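Local coordinates for protein 2',5'-phosphodiesterase 12 (Homo sapiens, PDB 4Z0V) that belongs to the endonuclease/exonuclease/phosphatase family, joining a DNase I-like domain with bound magnesium to an N-terminal domain of the E-set clan, at residues Gly106-Phe110 with Val424-Ser428; Tyr151-Leu157 with His418-Val424. All blocks are in the same frame, centred on the assembly; numbering follows the deposited sequence. Where two conformers were deposited one is given.

Contact 1 (Gly106-Phe110 with Val424-Ser428); sequences GTCTF and VSHPS
Ser-425 and Thr-109 carry the polar part of this contact, which two irregular loops make with backbone and side-chain groups alike. Its one direct backbone bond runs from Thr-109 N to Ser-425 O, at 3.0 Å and with 162° at the hydrogen, so it is nearly straight. The same carbonyl oxygen lies 3.3 Å from Cys-108 CA in a CA-H...O contact, and one acceptor thereby meets two consecutive residues. Ser-425 OG donates to Thr-107 O over 2.9 Å, coming in from above the carbonyl plane; this bond is less certain, since Ser-425 was modelled in two conformers. A third hydrogen bond joins Thr-109 OG1 to His-426 ND1 at 2.7 Å, with the hydroxyl at the imidazole edge, near the ring plane. Chi1 of 67° sets OG1 between the backbone N and carbonyl carbon of Thr-109, turned to the histidine. Because His-426 NE2 is bonded in turn to His-430 O, the imidazole is held at both nitrogens, which should fix its rotation.

Apolar packing is lighter. The ring edge of Phe-110 approaches Pro-427, CE2 to CD 4.3 Å; within the same segment, Cys-108 CB lies 3.4 Å above the plane of the Phe-110 ring, toward its rim. Leu-165, Ile-166 and Glu-169 of helix 159-172 also touch Pro-427.

Thus the connection following the N-terminal antiparallel sheet is tied to the loop that leads into strand 433-439 of the DNase I-like fold, just ahead of the Ser-Asp-His sequence, Ser-428 to His-430, characteristic of the endonuclease/exonuclease/phosphatase family.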
# COMPACT_ATOMS: atom_id res chain seq x y z
N GLY A 106 -6.31 -13.33 -18.57
CA GLY A 106 -6.47 -14.76 -18.33
C GLY A 106 -5.97 -15.22 -16.97
O GLY A 106 -6.61 -16.02 -16.29
N THR A 107 -4.81 -14.68 -16.57
CA THR A 107 -4.14 -14.97 -15.30
C THR A 107 -3.54 -13.72 -14.71
O THR A 107 -3.20 -12.81 -15.46
CB THR A 107 -2.98 -16.00 -15.47
OG1 THR A 107 -1.91 -15.39 -16.21
CG2 THR A 107 -3.41 -17.31 -16.10
N CYS A 108 -3.38 -13.67 -13.38
CA CYS A 108 -2.68 -12.57 -12.71
C CYS A 108 -1.69 -13.22 -11.81
O CYS A 108 -2.00 -14.28 -11.28
CB CYS A 108 -3.61 -11.65 -11.94
SG CYS A 108 -4.67 -10.63 -12.99
N THR A 109 -0.56 -12.55 -11.55
CA THR A 109 0.50 -13.11 -10.69
C THR A 109 0.01 -13.37 -9.26
O THR A 109 0.55 -14.24 -8.58
CB THR A 109 1.70 -12.18 -10.67
OG1 THR A 109 1.31 -10.98 -10.00
CG2 THR A 109 2.24 -11.90 -12.06
N PHE A 110 -0.98 -12.59 -8.80
CA PHE A 110 -1.47 -12.76 -7.45
C PHE A 110 -2.50 -13.90 -7.32
O PHE A 110 -2.90 -14.20 -6.19
CB PHE A 110 -2.06 -11.42 -6.95
CG PHE A 110 -3.04 -10.75 -7.89
CD1 PHE A 110 -4.34 -11.23 -8.03
CD2 PHE A 110 -2.66 -9.64 -8.65
CE1 PHE A 110 -5.25 -10.59 -8.87
CE2 PHE A 110 -3.57 -9.00 -9.49
CZ PHE A 110 -4.85 -9.47 -9.59
N VAL A 424 0.21 -7.14 -18.39
CA VAL A 424 -1.23 -7.42 -18.41
C VAL A 424 -1.65 -8.27 -17.18
O VAL A 424 -2.83 -8.28 -16.84
CB VAL A 424 -1.62 -8.15 -19.74
CG1 VAL A 424 -1.39 -7.24 -20.94
CG2 VAL A 424 -0.86 -9.47 -19.90
N SER A 425 -0.70 -8.95 -16.50
CA SER A 425 -1.00 -9.83 -15.39
C SER A 425 -0.50 -9.30 -14.05
O SER A 425 -0.69 -9.96 -13.03
CB SER A 425 -0.38 -11.21 -15.66
OG SER A 425 -0.93 -11.75 -16.85
N HIS A 426 0.15 -8.13 -14.04
CA HIS A 426 0.76 -7.58 -12.82
C HIS A 426 0.72 -6.05 -12.87
O HIS A 426 1.31 -5.45 -13.77
CB HIS A 426 2.20 -8.10 -12.73
CG HIS A 426 2.81 -7.83 -11.40
ND1 HIS A 426 2.71 -8.74 -10.37
CD2 HIS A 426 3.43 -6.72 -10.94
CE1 HIS A 426 3.30 -8.18 -9.33
NE2 HIS A 426 3.76 -6.97 -9.62
N PRO A 427 -0.01 -5.42 -11.93
CA PRO A 427 -0.28 -3.98 -12.06
C PRO A 427 0.75 -2.98 -11.53
O PRO A 427 0.43 -1.81 -11.39
CB PRO A 427 -1.59 -3.83 -11.26
CG PRO A 427 -1.41 -4.85 -10.12
CD PRO A 427 -0.81 -6.03 -10.83
N SER A 428 1.96 -3.42 -11.22
CA SER A 428 2.96 -2.46 -10.72
C SER A 428 4.34 -2.89 -11.22
O SER A 428 4.46 -4.00 -11.73
CB SER A 428 2.93 -2.43 -9.19
OG SER A 428 4.01 -1.64 -8.70

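Contact 2 (Tyr151-Leu157 with His418-Val424)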
# COMPACT_ATOMS: atom_id res chain seq x y z
N TYR A 151 7.79 -2.93 -23.16
CA TYR A 151 7.37 -4.32 -23.20
C TYR A 151 5.95 -4.53 -22.68
O TYR A 151 5.39 -5.60 -22.86
CB TYR A 151 8.34 -5.20 -22.38
CG TYR A 151 8.67 -4.64 -21.01
CD1 TYR A 151 7.78 -4.77 -19.94
CD2 TYR A 151 9.86 -3.95 -20.78
CE1 TYR A 151 8.06 -4.24 -18.69
CE2 TYR A 151 10.14 -3.39 -19.53
CZ TYR A 151 9.24 -3.53 -18.49
OH TYR A 151 9.55 -3.05 -17.25
N CYS A 152 5.39 -3.53 -21.98
CA CYS A 152 4.07 -3.67 -21.38
C CYS A 152 3.01 -3.24 -22.36
O CYS A 152 3.19 -2.25 -23.04
CB CYS A 152 4.00 -2.86 -20.09
SG CYS A 152 2.43 -3.03 -19.20
N ALA A 153 1.91 -3.97 -22.44
CA ALA A 153 0.80 -3.55 -23.30
C ALA A 153 0.32 -2.15 -22.84
O ALA A 153 0.07 -1.98 -21.65
CB ALA A 153 -0.34 -4.55 -23.20
N PRO A 154 0.31 -1.12 -23.71
CA PRO A 154 -0.09 0.22 -23.25
C PRO A 154 -1.42 0.24 -22.48
O PRO A 154 -1.50 0.97 -21.50
CB PRO A 154 -0.20 1.00 -24.56
CG PRO A 154 0.83 0.35 -25.44
CD PRO A 154 0.69 -1.10 -25.14
N TYR A 155 -2.42 -0.58 -22.87
CA TYR A 155 -3.70 -0.61 -22.16
C TYR A 155 -3.50 -1.06 -20.71
O TYR A 155 -4.25 -0.63 -19.83
CB TYR A 155 -4.77 -1.49 -22.86
CG TYR A 155 -4.60 -2.99 -22.76
CD1 TYR A 155 -5.11 -3.70 -21.67
CD2 TYR A 155 -3.99 -3.72 -23.78
CE1 TYR A 155 -4.98 -5.08 -21.58
CE2 TYR A 155 -3.89 -5.11 -23.72
CZ TYR A 155 -4.38 -5.78 -22.61
OH TYR A 155 -4.27 -7.14 -22.54
N ALA A 156 -2.52 -1.94 -20.46
CA ALA A 156 -2.23 -2.47 -19.12
C ALA A 156 -1.51 -1.46 -18.23
O ALA A 156 -1.35 -1.73 -17.04
CB ALA A 156 -1.42 -3.76 -19.22
N LEU A 157 -1.05 -0.32 -18.77
CA LEU A 157 -0.40 0.74 -17.97
C LEU A 157 -1.41 1.76 -17.49
O LEU A 157 -1.14 2.50 -16.54
CB LEU A 157 0.65 1.50 -18.80
CG LEU A 157 2.06 1.01 -18.73
CD1 LEU A 157 2.92 1.78 -19.73
CD2 LEU A 157 2.63 1.15 -17.30
N HIS A 418 5.82 -11.50 -19.80
CA HIS A 418 5.73 -10.36 -20.70
C HIS A 418 6.97 -9.46 -20.51
O HIS A 418 6.88 -8.23 -20.41
CB HIS A 418 4.39 -9.63 -20.45
CG HIS A 418 3.21 -10.56 -20.51
ND1 HIS A 418 2.67 -10.96 -21.73
CD2 HIS A 418 2.52 -11.14 -19.51
CE1 HIS A 418 1.67 -11.77 -21.42
NE2 HIS A 418 1.54 -11.92 -20.10
N GLN A 419 8.14 -10.13 -20.48
CA GLN A 419 9.50 -9.64 -20.30
C GLN A 419 9.74 -9.18 -18.85
O GLN A 419 10.60 -9.72 -18.17
CB GLN A 419 9.90 -8.53 -21.29
CG GLN A 419 11.38 -8.16 -21.12
CD GLN A 419 11.80 -6.94 -21.86
OE1 GLN A 419 11.38 -6.69 -22.99
NE2 GLN A 419 12.71 -6.18 -21.26
N ALA A 420 9.00 -8.17 -18.39
CA ALA A 420 9.19 -7.65 -17.04
C ALA A 420 7.89 -7.02 -16.57
O ALA A 420 6.82 -7.29 -17.15
CB ALA A 420 10.34 -6.64 -17.03
N LEU A 421 7.99 -6.18 -15.54
CA LEU A 421 6.79 -5.58 -14.94
C LEU A 421 6.72 -4.06 -15.19
O LEU A 421 7.74 -3.41 -15.35
CB LEU A 421 6.81 -5.85 -13.42
CG LEU A 421 7.02 -7.32 -12.98
CD1 LEU A 421 7.13 -7.42 -11.48
CD2 LEU A 421 5.93 -8.24 -13.52
N PRO A 422 5.53 -3.46 -15.15
CA PRO A 422 4.20 -4.09 -15.03
C PRO A 422 3.86 -4.86 -16.30
O PRO A 422 4.61 -4.81 -17.28
CB PRO A 422 3.27 -2.90 -14.79
CG PRO A 422 3.94 -1.75 -15.46
CD PRO A 422 5.42 -2.00 -15.35
N SER A 423 2.73 -5.58 -16.27
CA SER A 423 2.27 -6.36 -17.40
C SER A 423 0.75 -6.45 -17.38
O SER A 423 0.09 -6.01 -16.42
CB SER A 423 2.87 -7.76 -17.36
OG SER A 423 2.23 -8.52 -16.34
N VAL A 424 0.21 -7.14 -18.39
CA VAL A 424 -1.23 -7.42 -18.41
C VAL A 424 -1.65 -8.27 -17.18
O VAL A 424 -2.83 -8.28 -16.84
CB VAL A 424 -1.62 -8.15 -19.74
CG1 VAL A 424 -1.39 -7.24 -20.94
CG2 VAL A 424 -0.86 -9.47 -19.90
O HOH W 1 2.16 -6.90 -20.75
O HOH W 2 -1.31 -3.91 -15.19
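Tyr-151 occupies the bend formed by His-418 to Leu-421, its ring lying near His-418 O; chi1 of 47° places CG between the tyrosine's backbone N and carbonyl carbon, with the ring reaching into the bend. At Gln-419 the extended side chain crosses the tyrosine at about a right angle; OE1 is 3.4 Å from Tyr-151 CB, and the amide and ring planes differ by 48°. Ala-420 then puts its methyl over a ring face: CB is 4.0 Å from the centroid and 27° off the normal, a CH-pi contact. Leu-421 O accepts a 2.6 Å hydrogen bond from Tyr-151 OH, which approaches from above the carbonyl plane. Gly-385 N is a further partner of this hydroxyl, so two bonds grip the phenol end.

Pro-422 follows a cis peptide bond and packs its CG 3.7 Å from Leu-157 CD2. Beside Ser-423 a water lies 2.8 Å from Ser-423 O and 2.9 Å from Ala-156 O, though it has more acceptors in reach than protons to give. Ser-423 OG itself is hydrogen-bonded to Ser-425 N. Val-424 closes the run with CG1 set among Ala-153 CB, Ala-156 CB and Tyr-155 OH, the last at 3.3 Å. Another water accepts from Val-424 N and, weakly, from Ala-153 N.

The contact joins two loops of the DNase I-like fold, the approach to helix 159-172 and the connection to strand 433-439, with the Pro-422 side chain about 9 Å from the magnesium ion.

Overall arrangement
Val-424 is common to segments 424-428 and 418-424 but packs only in contact 2, against 151-157; the centres of the two contacts are 9 Å apart, and the loop between helix 412-416 and strand 433-439 supplies one side of each. Contact 1 is the more buried: six of its seven touching residues are buried, against seven of thirteen in contact 2. It is also smaller, 268 against 487 Å², and relies chiefly on direct hydrogen bonds, whereas the clear direct bond of contact 2 is that of a tyrosine hydroxyl, alongside two waters and broader apolar packing. Packing joins them directly, with His-426 CG 3.8 Å from Leu-421 CD2.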